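PDB 3N6Q: YghZ aldo-keto reductase from Escherichia coli, which probably reduces aldehydes or ketones to alcohols with a nicotinamide cofactor, as a TIM-barrel member of the aldo-keto reductase family. Local coordinates for residues B[279-282]-B[283-286]; B[300-304]-B[305-309]. One frame throughout, in Å; residues are numbered along the deposited sequence. Where two conformers were deposited one is given.

Interaction 1. Residues B[279-282]-B[283-286]; sequences QSMA and QMAL
Ser-280 and Gln-283 grip each other in both directions at the start of helix 281-289. Ser-280 OG accepts from Gln-283 N at 3.1 Å. In return Ser-280 N gives its hydrogen to Gln-283 OE1 at 2.9 Å. That second bond is nearly straight at the hydrogen (165°), but the donor stands above the plane of the amide carbonyl. The serine hydroxyl sits between its own backbone N and carbonyl carbon (chi1 59°), which sets OG facing Gln-283 N. Gln-283 CG lies beside its own N, opposite the carbonyl carbon (chi1 -73°), and the extended chain runs back toward Ser-280. The pair is a capping box, with Ser-280 as N-cap. From there the main chain goes over to regular helical bonding, beginning with Met-284 N to Ser-280 O at 3.0 Å. Both side chains have a second partner in helix 305-312: Ser-280 OG bonds Glu-310 OE2, and Gln-283 NE2 bonds Glu-310 O. With an alanine in place of Gln-283, Ser-280 N and Glu-310 O would probably lose these partners, and the tie between the two helices would weaken. The side chain of Gln-279 crosses that of Met-284 at about a right angle. Gln-279 OE1 comes 3.3 Å from Met-284 CA, while Arg-277 NE holds the same oxygen by a hydrogen bond. On the side facing helix 261-276, in one of the two conformers of Met-281, the two methionines meet by their methyls, Met-281 CE to Met-284 CE at 3.6 Å.

Interaction 2. Residues B[300-304]-B[305-309]; sequences IGASR and AEQLE
Arg-304 and Glu-306 cross at about a right angle, yet their flat ends are nearly parallel. The guanidinium and carboxylate planes differ by only 18°. Glu-306 is bent at chi2 (71°), which folds its carboxylate back over the arginine. Glu-306 OE1 makes a salt bridge with Arg-304 NE at 3.3 Å, reaching it from one side of the guanidinium plane rather than within it. The glutamate CB and CG lie over one face of the guanidinium. Gln-307 points the other way along the loop: its extended chain brings OE1 to 3.4 Å from Ala-302 CA. Gln-307 NE2 passes Ile-300 CG2 at 3.8 Å and is hydrogen-bonded to Asn-311 OD1, one turn further on. On the buried side Leu-308 CD2 rests on Ala-302 CB at 3.6 Å. Leu-308 and Ile-300 slide past each other in opposite directions. The backbone adds a weak bond from Gln-307 N to Arg-304 O. This is a strand-to-helix connection of the TIM barrel, from strand 297-300 into helix 305-312. In aldo-keto reductases the matching loop and helix start commonly help bind the adenosine end of the nicotinamide cofactor, and this stretch probably has that place.

The two interactions come in series along the chain, interaction 1 first, with their centres about 14 Å apart. Helix 281-289 is followed by strand 297-300, whose last residue opens interaction 2, and then by helix 305-312. Strand 297-300 runs parallel to strands 218-221 and 24-31, so it helps to close the barrel. The two sites touch directly where Leu-286 CD2 packs on Ile-300 CD1 at 3.7 Å. Helix 305-312 also reaches interaction 1 one residue beyond segment 305-309, at Glu-310. The helix before strand 297-300 and the helix after it are thus joined to each other, and the first also packs on the strand through Leu-286.

Interaction 1. Residues B[279-282]-B[283-286]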
loop_
_atom_site.group_PDB
_atom_site.type_symbol
_atom_site.label_atom_id
_atom_site.label_comp_id
_atom_site.label_asym_id
_atom_site.label_seq_id
_atom_site.Cartn_x
_atom_site.Cartn_y
_atom_site.Cartn_z
ATOM N N GLN B 279 -46.234 23.180 -10.027
ATOM C CA GLN B 279 -45.341 22.454 -9.073
ATOM C C GLN B 279 -45.905 22.542 -7.693
ATOM O O GLN B 279 -46.571 23.537 -7.341
ATOM C CB GLN B 279 -43.944 23.083 -9.041
ATOM C CG GLN B 279 -43.208 23.019 -10.395
ATOM C CD GLN B 279 -41.716 23.292 -10.269
ATOM O OE1 GLN B 279 -41.272 24.431 -10.025
ATOM N NE2 GLN B 279 -40.932 22.254 -10.487
ATOM N N SER B 280 -45.580 21.538 -6.851
ATOM C CA SER B 280 -45.740 21.709 -5.419
ATOM C C SER B 280 -44.642 22.638 -4.931
ATOM O O SER B 280 -43.624 22.822 -5.575
ATOM C CB SER B 280 -45.576 20.369 -4.661
ATOM O OG SER B 280 -44.284 19.835 -4.923
ATOM N N MET B 281 -44.792 23.106 -3.715
ATOM C CA MET B 281 -43.729 23.887 -3.111
ATOM C C MET B 281 -42.396 23.132 -3.056
ATOM O O MET B 281 -41.349 23.695 -3.394
ATOM C CB MET B 281 -44.139 24.400 -1.732
ATOM C CG MET B 281 -43.052 25.216 -1.070
ATOM S SD MET B 281 -42.759 26.783 -1.918
ATOM C CE MET B 281 -40.979 26.777 -2.142
ATOM N N ALA B 282 -42.430 21.854 -2.684
ATOM C CA ALA B 282 -41.179 21.043 -2.602
ATOM C C ALA B 282 -40.526 20.910 -3.986
ATOM O O ALA B 282 -39.311 21.042 -4.126
ATOM C CB ALA B 282 -41.506 19.634 -2.022
ATOM N N GLN B 283 -41.334 20.669 -5.021
ATOM C CA GLN B 283 -40.774 20.525 -6.349
ATOM C C GLN B 283 -40.127 21.849 -6.758
ATOM O O GLN B 283 -39.011 21.831 -7.285
ATOM C CB GLN B 283 -41.838 20.138 -7.389
ATOM C CG GLN B 283 -42.288 18.662 -7.231
ATOM C CD GLN B 283 -43.588 18.367 -7.925
ATOM O OE1 GLN B 283 -44.347 19.291 -8.271
ATOM N NE2 GLN B 283 -43.885 17.072 -8.101
ATOM N N MET B 284 -40.802 22.981 -6.515
ATOM C CA MET B 284 -40.168 24.286 -6.907
ATOM C C MET B 284 -38.818 24.502 -6.149
ATOM O O MET B 284 -37.852 25.017 -6.702
ATOM C CB MET B 284 -41.055 25.494 -6.641
ATOM C CG MET B 284 -40.322 26.808 -7.226
ATOM S SD MET B 284 -41.494 28.203 -7.030
ATOM C CE MET B 284 -41.316 28.573 -5.255
ATOM N N ALA B 285 -38.817 24.200 -4.852
ATOM C CA ALA B 285 -37.598 24.314 -4.022
ATOM C C ALA B 285 -36.408 23.476 -4.581
ATOM O O ALA B 285 -35.264 23.959 -4.655
ATOM C CB ALA B 285 -37.941 23.908 -2.505
ATOM N N LEU B 286 -36.685 22.231 -5.014
ATOM C CA LEU B 286 -35.705 21.389 -5.638
ATOM C C LEU B 286 -35.300 21.870 -7.039
ATOM O O LEU B 286 -34.120 21.860 -7.387
ATOM C CB LEU B 286 -36.189 19.945 -5.716
ATOM C CG LEU B 286 -36.506 19.335 -4.345
ATOM C CD1 LEU B 286 -37.110 17.879 -4.571
ATOM C CD2 LEU B 286 -35.250 19.359 -3.439
#

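Interaction 2. Residues B[300-304]-B[305-309]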
loop_
_atom_site.group_PDB
_atom_site.type_symbol
_atom_site.label_atom_id
_atom_site.label_comp_id
_atom_site.label_asym_id
_atom_site.label_seq_id
_atom_site.Cartn_x
_atom_site.Cartn_y
_atom_site.Cartn_z
ATOM N N ILE B 300 -32.411 14.196 -0.794
ATOM C CA ILE B 300 -33.781 14.096 -0.364
ATOM C C ILE B 300 -33.852 13.078 0.774
ATOM O O ILE B 300 -33.401 11.944 0.609
ATOM C CB ILE B 300 -34.662 13.527 -1.494
ATOM C CG1 ILE B 300 -34.571 14.466 -2.698
ATOM C CG2 ILE B 300 -36.115 13.415 -0.977
ATOM C CD1 ILE B 300 -34.855 15.848 -2.245
ATOM N N GLY B 301 -34.478 13.471 1.874
ATOM C CA GLY B 301 -34.584 12.575 3.026
ATOM C C GLY B 301 -35.958 11.977 3.186
ATOM O O GLY B 301 -36.678 12.331 4.132
ATOM N N ALA B 302 -36.329 11.080 2.289
ATOM C CA ALA B 302 -37.706 10.572 2.194
ATOM C C ALA B 302 -38.108 9.666 3.315
ATOM O O ALA B 302 -37.343 8.795 3.722
ATOM C CB ALA B 302 -37.925 9.855 0.858
ATOM N N SER B 303 -39.332 9.837 3.801
ATOM C CA SER B 303 -39.920 8.952 4.792
ATOM C C SER B 303 -40.895 7.931 4.210
ATOM O O SER B 303 -41.399 7.068 4.938
ATOM C CB SER B 303 -40.639 9.776 5.863
ATOM O OG SER B 303 -41.541 10.681 5.243
ATOM N N ARG B 304 -41.223 8.055 2.925
ATOM C CA ARG B 304 -42.068 7.039 2.264
ATOM C C ARG B 304 -41.835 7.033 0.782
ATOM O O ARG B 304 -41.420 8.043 0.225
ATOM C CB ARG B 304 -43.547 7.314 2.527
ATOM C CG ARG B 304 -43.951 8.718 2.198
ATOM C CD ARG B 304 -45.260 9.071 2.937
ATOM N NE ARG B 304 -46.378 8.424 2.269
ATOM C CZ ARG B 304 -47.281 9.050 1.515
ATOM N NH1 ARG B 304 -47.254 10.373 1.392
ATOM N NH2 ARG B 304 -48.230 8.350 0.900
ATOM N N ALA B 305 -42.180 5.931 0.120
ATOM C CA ALA B 305 -41.892 5.783 -1.320
ATOM C C ALA B 305 -42.491 6.921 -2.139
ATOM O O ALA B 305 -41.843 7.453 -3.032
ATOM C CB ALA B 305 -42.384 4.439 -1.840
ATOM N N GLU B 306 -43.712 7.336 -1.790
ATOM C CA GLU B 306 -44.467 8.310 -2.589
ATOM C C GLU B 306 -43.742 9.639 -2.678
ATOM O O GLU B 306 -43.882 10.367 -3.670
ATOM C CB GLU B 306 -45.841 8.583 -1.942
ATOM C CG GLU B 306 -46.848 7.447 -2.066
ATOM C CD GLU B 306 -46.514 6.216 -1.210
ATOM O OE1 GLU B 306 -45.751 6.316 -0.206
ATOM O OE2 GLU B 306 -46.993 5.111 -1.585
ATOM N N GLN B 307 -43.067 10.011 -1.588
ATOM C CA GLN B 307 -42.362 11.270 -1.562
ATOM C C GLN B 307 -41.324 11.308 -2.662
ATOM O O GLN B 307 -41.139 12.355 -3.293
ATOM C CB GLN B 307 -41.664 11.549 -0.217
ATOM C CG GLN B 307 -41.070 12.976 -0.245
ATOM C CD GLN B 307 -40.195 13.348 0.960
ATOM O OE1 GLN B 307 -40.345 12.779 2.045
ATOM N NE2 GLN B 307 -39.327 14.376 0.784
ATOM N N LEU B 308 -40.647 10.174 -2.902
ATOM C CA LEU B 308 -39.620 10.125 -3.940
ATOM C C LEU B 308 -40.264 10.328 -5.310
ATOM O O LEU B 308 -39.766 11.105 -6.111
ATOM C CB LEU B 308 -38.850 8.804 -3.926
ATOM C CG LEU B 308 -38.032 8.591 -2.640
ATOM C CD1 LEU B 308 -37.453 7.154 -2.675
ATOM C CD2 LEU B 308 -36.903 9.667 -2.610
ATOM N N GLU B 309 -41.374 9.629 -5.561
ATOM C CA GLU B 309 -42.072 9.788 -6.837
ATOM C C GLU B 309 -42.409 11.283 -7.060
ATOM O O GLU B 309 -42.209 11.809 -8.126
ATOM C CB GLU B 309 -43.323 8.898 -6.885
ATOM C CG GLU B 309 -43.002 7.415 -6.619
ATOM C CD GLU B 309 -44.232 6.458 -6.673
ATOM O OE1 GLU B 309 -44.206 5.529 -7.512
ATOM O OE2 GLU B 309 -45.204 6.608 -5.880
#